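Local coordinates for putative transcriptional regulator (Streptomyces coelicolor, PDB 2ZB9), which probably binds operator DNA through an N-terminal helix-turn-helix domain and regulates transcription, as other members of the TetR family do, at residues Val24-Gly33 with Trp63-Gly74; Arg141-Arg149 with Val163-Trp171. All blocks are in the same frame, centred on the assembly; numbering follows the deposited sequence.

Contact 1. Residues Val24-Gly33 with Trp63-Gly74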
loop_
_atom_site.group_PDB
_atom_site.type_symbol
_atom_site.label_atom_id
_atom_site.label_comp_id
_atom_site.label_asym_id
_atom_site.label_seq_id
_atom_site.Cartn_x
_atom_site.Cartn_y
_atom_site.Cartn_z
ATOM N N VAL A 24 32.797 -10.276 4.049
ATOM C CA VAL A 24 32.995 -8.918 3.558
ATOM C C VAL A 24 31.654 -8.300 3.171
ATOM O O VAL A 24 31.379 -7.144 3.482
ATOM C CB VAL A 24 33.925 -8.896 2.318
ATOM C CG1 VAL A 24 34.020 -7.488 1.764
ATOM C CG2 VAL A 24 35.303 -9.396 2.691
ATOM N N ARG A 25 30.825 -9.077 2.488
ATOM C CA ARG A 25 29.513 -8.607 2.065
ATOM C C ARG A 25 28.667 -8.211 3.284
ATOM O O ARG A 25 27.985 -7.183 3.269
ATOM C CB ARG A 25 28.811 -9.704 1.262
ATOM C CG ARG A 25 27.631 -9.230 0.435
ATOM C CD ARG A 25 27.278 -10.258 -0.636
ATOM N NE ARG A 25 26.244 -9.776 -1.549
ATOM C CZ ARG A 25 24.965 -9.619 -1.218
ATOM N NH1 ARG A 25 24.549 -9.907 0.008
ATOM N NH2 ARG A 25 24.100 -9.166 -2.111
ATOM N N ALA A 26 28.733 -9.022 4.338
ATOM C CA ALA A 26 27.982 -8.769 5.572
ATOM C C ALA A 26 28.424 -7.472 6.243
ATOM O O ALA A 26 27.588 -6.686 6.689
ATOM C CB ALA A 26 28.145 -9.938 6.542
ATOM N N GLU A 27 29.735 -7.256 6.320
ATOM C CA GLU A 27 30.267 -6.038 6.927
ATOM C C GLU A 27 29.783 -4.808 6.174
ATOM O O GLU A 27 29.403 -3.800 6.779
ATOM C CB GLU A 27 31.799 -6.056 6.921
ATOM C CG GLU A 27 32.432 -6.790 8.091
ATOM C CD GLU A 27 33.937 -6.942 7.943
ATOM O OE1 GLU A 27 34.616 -5.948 7.591
ATOM O OE2 GLU A 27 34.444 -8.059 8.187
ATOM N N VAL A 28 29.814 -4.884 4.847
ATOM C CA VAL A 28 29.368 -3.770 4.018
ATOM C C VAL A 28 27.881 -3.532 4.255
ATOM O O VAL A 28 27.454 -2.405 4.493
ATOM C CB VAL A 28 29.608 -4.060 2.520
ATOM C CG1 VAL A 28 29.024 -2.941 1.667
ATOM C CG2 VAL A 28 31.095 -4.206 2.257
ATOM N N LEU A 29 27.100 -4.606 4.197
ATOM C CA LEU A 29 25.657 -4.525 4.409
ATOM C C LEU A 29 25.371 -3.932 5.794
ATOM O O LEU A 29 24.425 -3.162 5.977
ATOM C CB LEU A 29 25.052 -5.924 4.271
ATOM C CG LEU A 29 23.902 -6.157 3.282
ATOM C CD1 LEU A 29 24.019 -5.255 2.072
ATOM C CD2 LEU A 29 23.904 -7.617 2.876
ATOM N N HIS A 30 26.202 -4.275 6.771
ATOM C CA HIS A 30 26.028 -3.734 8.114
ATOM C C HIS A 30 26.281 -2.227 8.075
ATOM O O HIS A 30 25.550 -1.448 8.689
ATOM C CB HIS A 30 27.008 -4.376 9.096
ATOM C CG HIS A 30 26.922 -3.807 10.478
ATOM N ND1 HIS A 30 25.924 -4.151 11.363
ATOM C CD2 HIS A 30 27.677 -2.876 11.106
ATOM C CE1 HIS A 30 26.066 -3.456 12.478
ATOM N NE2 HIS A 30 27.123 -2.674 12.348
ATOM N N ALA A 31 27.319 -1.817 7.351
ATOM C CA ALA A 31 27.636 -0.397 7.247
ATOM C C ALA A 31 26.497 0.332 6.543
ATOM O O ALA A 31 26.138 1.442 6.929
ATOM C CB ALA A 31 28.941 -0.193 6.482
ATOM N N VAL A 32 25.936 -0.286 5.505
ATOM C CA VAL A 32 24.834 0.335 4.776
ATOM C C VAL A 32 23.619 0.546 5.677
ATOM O O VAL A 32 23.025 1.625 5.688
ATOM C CB VAL A 32 24.392 -0.521 3.580
ATOM C CG1 VAL A 32 23.168 0.114 2.913
ATOM C CG2 VAL A 32 25.536 -0.654 2.582
ATOM N N GLY A 33 23.257 -0.490 6.430
ATOM C CA GLY A 33 22.111 -0.397 7.312
ATOM C C GLY A 33 22.273 0.689 8.355
ATOM O O GLY A 33 21.330 1.433 8.637
ATOM N N TRP A 63 28.512 -6.022 -6.505
ATOM C CA TRP A 63 27.433 -6.606 -5.716
ATOM C C TRP A 63 26.123 -5.825 -5.774
ATOM O O TRP A 63 25.047 -6.409 -5.663
ATOM C CB TRP A 63 27.865 -6.755 -4.258
ATOM C CG TRP A 63 28.966 -7.738 -4.052
ATOM C CD1 TRP A 63 29.208 -8.864 -4.784
ATOM C CD2 TRP A 63 29.925 -7.736 -2.989
ATOM N NE1 TRP A 63 30.254 -9.566 -4.241
ATOM C CE2 TRP A 63 30.715 -8.896 -3.137
ATOM C CE3 TRP A 63 30.193 -6.866 -1.922
ATOM C CZ2 TRP A 63 31.756 -9.213 -2.259
ATOM C CZ3 TRP A 63 31.230 -7.181 -1.046
ATOM C CH2 TRP A 63 31.998 -8.347 -1.222
ATOM N N TRP A 64 26.212 -4.511 -5.936
ATOM C CA TRP A 64 25.014 -3.680 -6.006
ATOM C C TRP A 64 25.121 -2.743 -7.196
ATOM O O TRP A 64 25.783 -1.707 -7.135
ATOM C CB TRP A 64 24.842 -2.889 -4.708
ATOM C CG TRP A 64 24.710 -3.786 -3.523
ATOM C CD1 TRP A 64 23.609 -4.506 -3.158
ATOM C CD2 TRP A 64 25.742 -4.137 -2.595
ATOM N NE1 TRP A 64 23.893 -5.290 -2.065
ATOM C CE2 TRP A 64 25.200 -5.085 -1.698
ATOM C CE3 TRP A 64 27.081 -3.746 -2.433
ATOM C CZ2 TRP A 64 25.941 -5.649 -0.659
ATOM C CZ3 TRP A 64 27.820 -4.306 -1.398
ATOM C CH2 TRP A 64 27.249 -5.248 -0.526
ATOM N N PRO A 65 24.450 -3.097 -8.299
ATOM C CA PRO A 65 24.440 -2.327 -9.543
ATOM C C PRO A 65 23.880 -0.915 -9.433
ATOM O O PRO A 65 24.050 -0.107 -10.344
ATOM C CB PRO A 65 23.622 -3.212 -10.479
ATOM C CG PRO A 65 22.623 -3.830 -9.539
ATOM C CD PRO A 65 23.519 -4.235 -8.387
ATOM N N SER A 66 23.216 -0.604 -8.327
ATOM C CA SER A 66 22.664 0.734 -8.179
ATOM C C SER A 66 22.480 1.150 -6.733
ATOM O O SER A 66 22.503 0.328 -5.818
ATOM C CB SER A 66 21.312 0.832 -8.887
ATOM O OG SER A 66 20.316 0.139 -8.153
ATOM N N LYS A 67 22.293 2.448 -6.547
ATOM C CA LYS A 67 22.070 3.026 -5.234
ATOM C C LYS A 67 20.806 2.395 -4.636
ATOM O O LYS A 67 20.753 2.088 -3.443
ATOM C CB LYS A 67 21.915 4.541 -5.393
ATOM C CG LYS A 67 21.173 5.261 -4.285
ATOM C CD LYS A 67 21.938 5.277 -2.985
ATOM C CE LYS A 67 21.227 6.170 -1.979
ATOM N NZ LYS A 67 21.173 7.582 -2.457
ATOM N N GLY A 68 19.798 2.194 -5.482
ATOM C CA GLY A 68 18.554 1.593 -5.036
ATOM C C GLY A 68 18.761 0.203 -4.469
ATOM O O GLY A 68 18.273 -0.109 -3.384
ATOM N N ALA A 69 19.491 -0.634 -5.201
ATOM C CA ALA A 69 19.774 -1.992 -4.755
ATOM C C ALA A 69 20.601 -1.984 -3.474
ATOM O O ALA A 69 20.408 -2.832 -2.595
ATOM C CB ALA A 69 20.518 -2.758 -5.841
ATOM N N LEU A 70 21.521 -1.030 -3.372
ATOM C CA LEU A 70 22.371 -0.920 -2.192
ATOM C C LEU A 70 21.522 -0.618 -0.960
ATOM O O LEU A 70 21.638 -1.284 0.065
ATOM C CB LEU A 70 23.413 0.185 -2.382
ATOM C CG LEU A 70 24.410 0.363 -1.236
ATOM C CD1 LEU A 70 25.292 -0.874 -1.121
ATOM C CD2 LEU A 70 25.265 1.591 -1.489
ATOM N N ALA A 71 20.660 0.386 -1.071
ATOM C CA ALA A 71 19.798 0.765 0.038
ATOM C C ALA A 71 18.836 -0.354 0.441
ATOM O O ALA A 71 18.733 -0.675 1.625
ATOM C CB ALA A 71 19.021 2.020 -0.318
ATOM N N LEU A 72 18.148 -0.948 -0.536
ATOM C CA LEU A 72 17.181 -2.020 -0.260
ATOM C C LEU A 72 17.796 -3.248 0.398
ATOM O O LEU A 72 17.235 -3.798 1.345
ATOM C CB LEU A 72 16.466 -2.469 -1.545
ATOM C CG LEU A 72 15.201 -1.783 -2.088
ATOM C CD1 LEU A 72 14.232 -1.489 -0.943
ATOM C CD2 LEU A 72 15.554 -0.517 -2.810
ATOM N N ASP A 73 18.937 -3.696 -0.112
ATOM C CA ASP A 73 19.593 -4.870 0.451
ATOM C C ASP A 73 20.061 -4.555 1.872
ATOM O O ASP A 73 19.907 -5.373 2.781
ATOM C CB ASP A 73 20.778 -5.280 -0.424
ATOM C CG ASP A 73 21.150 -6.749 -0.270
ATOM O OD1 ASP A 73 20.458 -7.487 0.470
ATOM O OD2 ASP A 73 22.140 -7.167 -0.907
ATOM N N GLY A 74 20.626 -3.366 2.066
ATOM C CA GLY A 74 21.073 -2.992 3.399
ATOM C C GLY A 74 19.884 -2.887 4.344
ATOM O O GLY A 74 19.947 -3.310 5.505
HETATM O O HOH W 1 21.939 -8.400 -3.283
HETATM O O HOH W 2 21.301 -10.087 -0.389
HETATM O O HOH W 3 24.881 -8.607 -4.449
HETATM O O HOH W 4 22.128 -4.103 6.843
#
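Arg25 reaches across to Asp73, NH2 lying 3.0 Å from OD2 in a salt bridge whose hydrogen bond is bent and weak. Its chain, extended from CG to NE with CG anti to the backbone N (chi1 -163°), carries the guanidinium alongside the rim of Trp64, where CZ2 lies over the centre of one guanidinium face, the two planes inclined by 36°. Water 2 bridges the same two side chains, water 1 does so through a weak bond from Arg25 NH2, and water 3 joins Arg25 NH2 to Trp63 O. Arginine suits this place because its long chain can pass over the Trp63 ring and its flat end can take an indole carbon against one face, while its N-H groups serve a carboxylate and waters. Asp73 is itself fixed by Trp64: NE1 donates to OD2 at 2.8 Å in a nearly straight bond, in the indole plane and to the anti lone pair. That bond sets the rotation of the indole, whose six-membered ring meets Val28 CG1 at 3.6 Å (from CZ3) and Leu29 CD1 at 3.4 Å (from CZ2). Trp63 is turned otherwise: Arg25 CB and CG lie over one face, while Val24 CG1 comes to its edge, 3.7 Å from CH2.

Farther along, Gly74 brings the helices close, letting Val32 CG1 come within 3.8 Å of its CA, where a side chain would collide with the methyl; water 4 links Leu29 O to Gly74 O. Val32 CG2 packs on Leu70 CD1, which also lies against the Trp64 face opposite Trp63 CB. Segments 24-33 and 67-74, on helices 20-39 and 67-83, cross nearly at right angles (92°). This is the core of a TetR-family N-terminal DNA-binding domain, with Val49 of helix 46-53, in the predicted helix-turn-helix, packed on Val28, Val32 and Leu70, and helix 126-153 touching Ala69 and Leu72.

Contact 2. Residues Arg141-Arg149 with Val163-Trp171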
loop_
_atom_site.group_PDB
_atom_site.type_symbol
_atom_site.label_atom_id
_atom_site.label_comp_id
_atom_site.label_asym_id
_atom_site.label_seq_id
_atom_site.Cartn_x
_atom_site.Cartn_y
_atom_site.Cartn_z
ATOM N N ARG A 141 7.433 -11.188 2.026
ATOM C CA ARG A 141 6.221 -11.959 1.768
ATOM C C ARG A 141 6.397 -13.445 2.000
ATOM O O ARG A 141 5.544 -14.083 2.611
ATOM C CB ARG A 141 5.757 -11.776 0.331
ATOM C CG ARG A 141 4.949 -10.542 0.092
ATOM C CD ARG A 141 4.135 -10.726 -1.170
ATOM N NE ARG A 141 3.257 -9.594 -1.367
ATOM C CZ ARG A 141 1.935 -9.649 -1.317
ATOM N NH1 ARG A 141 1.309 -10.798 -1.080
ATOM N NH2 ARG A 141 1.245 -8.537 -1.495
ATOM N N ALA A 142 7.489 -13.998 1.479
ATOM C CA ALA A 142 7.761 -15.424 1.624
ATOM C C ALA A 142 7.897 -15.778 3.095
ATOM O O ALA A 142 7.439 -16.829 3.530
ATOM C CB ALA A 142 9.040 -15.801 0.864
ATOM N N LEU A 143 8.528 -14.890 3.857
ATOM C CA LEU A 143 8.731 -15.091 5.291
ATOM C C LEU A 143 7.366 -15.122 5.987
ATOM O O LEU A 143 7.099 -15.976 6.826
ATOM C CB LEU A 143 9.593 -13.948 5.849
ATOM C CG LEU A 143 11.009 -14.169 6.409
ATOM C CD1 LEU A 143 11.618 -15.497 5.951
ATOM C CD2 LEU A 143 11.880 -12.986 5.989
ATOM N N ALA A 144 6.495 -14.191 5.624
ATOM C CA ALA A 144 5.164 -14.141 6.213
ATOM C C ALA A 144 4.297 -15.331 5.764
ATOM O O ALA A 144 3.658 -15.999 6.585
ATOM C CB ALA A 144 4.491 -12.825 5.844
ATOM N N ALA A 145 4.276 -15.601 4.463
ATOM C CA ALA A 145 3.474 -16.704 3.940
ATOM C C ALA A 145 3.916 -18.022 4.571
ATOM O O ALA A 145 3.100 -18.905 4.831
ATOM C CB ALA A 145 3.606 -16.772 2.425
ATOM N N GLU A 146 5.213 -18.138 4.830
ATOM C CA GLU A 146 5.766 -19.340 5.438
ATOM C C GLU A 146 5.221 -19.543 6.850
ATOM O O GLU A 146 4.819 -20.647 7.220
ATOM C CB GLU A 146 7.284 -19.233 5.468
ATOM C CG GLU A 146 8.015 -20.508 5.787
ATOM C CD GLU A 146 9.408 -20.490 5.190
ATOM O OE1 GLU A 146 9.527 -20.667 3.951
ATOM O OE2 GLU A 146 10.375 -20.274 5.954
ATOM N N ARG A 147 5.215 -18.481 7.643
ATOM C CA ARG A 147 4.697 -18.574 9.002
ATOM C C ARG A 147 3.217 -18.955 8.937
ATOM O O ARG A 147 2.753 -19.813 9.685
ATOM C CB ARG A 147 4.848 -17.235 9.731
ATOM C CG ARG A 147 4.231 -17.235 11.125
ATOM C CD ARG A 147 4.912 -18.271 12.021
ATOM N NE ARG A 147 4.259 -18.418 13.318
ATOM C CZ ARG A 147 3.265 -19.266 13.569
ATOM N NH1 ARG A 147 2.797 -20.053 12.610
ATOM N NH2 ARG A 147 2.742 -19.335 14.786
ATOM N N LEU A 148 2.488 -18.311 8.030
ATOM C CA LEU A 148 1.059 -18.565 7.846
ATOM C C LEU A 148 0.765 -20.003 7.405
ATOM O O LEU A 148 -0.159 -20.639 7.919
ATOM C CB LEU A 148 0.488 -17.565 6.832
ATOM C CG LEU A 148 -0.108 -16.254 7.370
ATOM C CD1 LEU A 148 0.501 -15.883 8.705
ATOM C CD2 LEU A 148 0.088 -15.147 6.347
ATOM N N ARG A 149 1.541 -20.515 6.455
ATOM C CA ARG A 149 1.340 -21.887 6.002
ATOM C C ARG A 149 1.614 -22.863 7.142
ATOM O O ARG A 149 0.963 -23.908 7.246
ATOM C CB ARG A 149 2.258 -22.233 4.822
ATOM C CG ARG A 149 1.814 -21.680 3.475
ATOM C CD ARG A 149 2.466 -22.475 2.345
ATOM N NE ARG A 149 3.926 -22.425 2.409
ATOM C CZ ARG A 149 4.658 -21.397 1.983
ATOM N NH1 ARG A 149 4.065 -20.335 1.453
ATOM N NH2 ARG A 149 5.982 -21.428 2.090
ATOM N N VAL A 163 -2.802 -18.100 1.865
ATOM C CA VAL A 163 -1.996 -17.258 2.747
ATOM C C VAL A 163 -1.469 -15.970 2.110
ATOM O O VAL A 163 -1.254 -14.983 2.801
ATOM C CB VAL A 163 -0.813 -18.062 3.352
ATOM C CG1 VAL A 163 -1.357 -19.188 4.209
ATOM C CG2 VAL A 163 0.080 -18.616 2.252
ATOM N N GLN A 164 -1.264 -15.971 0.801
ATOM C CA GLN A 164 -0.781 -14.768 0.130
ATOM C C GLN A 164 -1.796 -13.639 0.255
ATOM O O GLN A 164 -1.422 -12.470 0.343
ATOM C CB GLN A 164 -0.497 -15.041 -1.347
ATOM C CG GLN A 164 0.868 -15.667 -1.608
ATOM C CD GLN A 164 2.001 -14.846 -1.028
ATOM O OE1 GLN A 164 1.894 -13.628 -0.890
ATOM N NE2 GLN A 164 3.104 -15.508 -0.699
ATOM N N VAL A 165 -3.081 -13.985 0.260
ATOM C CA VAL A 165 -4.122 -12.972 0.402
ATOM C C VAL A 165 -4.022 -12.376 1.804
ATOM O O VAL A 165 -4.143 -11.168 1.983
ATOM C CB VAL A 165 -5.547 -13.571 0.212
ATOM C CG1 VAL A 165 -6.613 -12.471 0.424
ATOM C CG2 VAL A 165 -5.682 -14.183 -1.183
ATOM N N LEU A 166 -3.803 -13.230 2.800
ATOM C CA LEU A 166 -3.696 -12.768 4.186
ATOM C C LEU A 166 -2.590 -11.730 4.319
ATOM O O LEU A 166 -2.743 -10.730 5.013
ATOM C CB LEU A 166 -3.405 -13.937 5.127
ATOM C CG LEU A 166 -4.424 -15.078 5.164
ATOM C CD1 LEU A 166 -3.960 -16.130 6.167
ATOM C CD2 LEU A 166 -5.803 -14.538 5.563
ATOM N N VAL A 167 -1.469 -11.979 3.653
ATOM C CA VAL A 167 -0.356 -11.045 3.696
ATOM C C VAL A 167 -0.822 -9.622 3.382
ATOM O O VAL A 167 -0.439 -8.669 4.059
ATOM C CB VAL A 167 0.747 -11.450 2.691
ATOM C CG1 VAL A 167 1.831 -10.382 2.658
ATOM C CG2 VAL A 167 1.340 -12.804 3.078
ATOM N N ASP A 168 -1.651 -9.476 2.354
ATOM C CA ASP A 168 -2.148 -8.158 1.972
ATOM C C ASP A 168 -3.179 -7.606 2.942
ATOM O O ASP A 168 -3.372 -6.396 3.020
ATOM C CB ASP A 168 -2.750 -8.217 0.570
ATOM C CG ASP A 168 -1.707 -8.506 -0.487
ATOM O OD1 ASP A 168 -0.840 -7.627 -0.718
ATOM O OD2 ASP A 168 -1.748 -9.610 -1.070
ATOM N N GLN A 169 -3.848 -8.488 3.677
ATOM C CA GLN A 169 -4.853 -8.035 4.628
ATOM C C GLN A 169 -4.278 -7.715 5.999
ATOM O O GLN A 169 -4.996 -7.263 6.893
ATOM C CB GLN A 169 -5.984 -9.060 4.727
ATOM C CG GLN A 169 -6.811 -9.113 3.445
ATOM C CD GLN A 169 -8.000 -10.039 3.550
ATOM O OE1 GLN A 169 -7.849 -11.253 3.606
ATOM N NE2 GLN A 169 -9.193 -9.466 3.582
ATOM N N LEU A 170 -2.980 -7.951 6.160
ATOM C CA LEU A 170 -2.294 -7.631 7.406
ATOM C C LEU A 170 -1.292 -6.518 7.113
ATOM O O LEU A 170 -1.588 -5.344 7.290
ATOM C CB LEU A 170 -1.542 -8.842 7.971
ATOM C CG LEU A 170 -2.261 -9.912 8.794
ATOM C CD1 LEU A 170 -3.363 -9.277 9.632
ATOM C CD2 LEU A 170 -2.825 -10.962 7.883
ATOM N N TRP A 171 -0.108 -6.899 6.645
ATOM C CA TRP A 171 0.938 -5.934 6.322
ATOM C C TRP A 171 0.493 -4.946 5.237
ATOM O O TRP A 171 0.753 -3.748 5.337
ATOM C CB TRP A 171 2.205 -6.692 5.895
ATOM C CG TRP A 171 2.710 -7.558 7.009
ATOM C CD1 TRP A 171 3.470 -7.158 8.073
ATOM C CD2 TRP A 171 2.346 -8.925 7.266
ATOM N NE1 TRP A 171 3.588 -8.181 8.980
ATOM C CE2 TRP A 171 2.909 -9.273 8.517
ATOM C CE3 TRP A 171 1.595 -9.879 6.567
ATOM C CZ2 TRP A 171 2.739 -10.546 9.087
ATOM C CZ3 TRP A 171 1.427 -11.145 7.133
ATOM C CH2 TRP A 171 1.998 -11.463 8.385
#
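Segments 141-149 and 163-171 cross with their N-to-C directions 115° apart and their axes 9.0 Å apart at closest approach. Two knobs interlock: Leu148 enters the hole formed by Val163, Leu166, Val167 and Trp171, and Val167 enters that of Arg141, Ala144, Ala145 and Leu148. Alanine suits the crossing because its lone methyl lets the helices close in: Ala144 CB lies over one face of Trp171 in a CH-pi contact, 4.0 Å from the centroid of the six-membered ring, while Leu148 CD2 comes to the edge.

The Arg141 chain leaves with CG beside the backbone N (chi1 -83°) and runs extended to NE, carrying the guanidinium across to Gln164 and Asp168. NH1 donates in the guanidinium plane to Gln164 OE1 at 2.9 Å, nearly along the C=O axis, and to Asp168 OD2 at 3.3 Å from above the carboxylate plane; NH2 completes the salt bridge to Asp168. Val167 CG1 lies over one face of the guanidinium, toward its rim. A methionine in place of Arg141 would probably leave the Gln164 carbonyl without this donor and Asp168 without one positive partner. Asp168 also forms a salt bridge with Arg177 and is hydrogen-bonded to His176, both of the second subunit, and Trp171 NE1 bonds Gln98. Such an all-helical core, continuous with the subunit interface, is characteristic of the C-terminal dimerisation and ligand-binding domain of TetR-family regulators.

Overall arrangement
Contact 1 lies within the TetR-type DNA-binding region and contact 2 within the C-terminal domain, on opposite sides of the chain's centre. Their centres are 26 Å apart and their nearest atoms about 12 Å, so they do not touch. Helix 126-153 spans the distance: it packs on Ala69 and Leu72 of helix 67-83 through Leu135, Tyr132 and Tyr136, and farther along carries residues 141-149 of contact 2. Contact 2 lies beside the second subunit, whereas no other chain of the assembly reaches contact 1. In TetR-family proteins, ligand binding in the C-terminal domain is commonly relayed to the DNA-binding domain; this helix is a plausible part of such a route here.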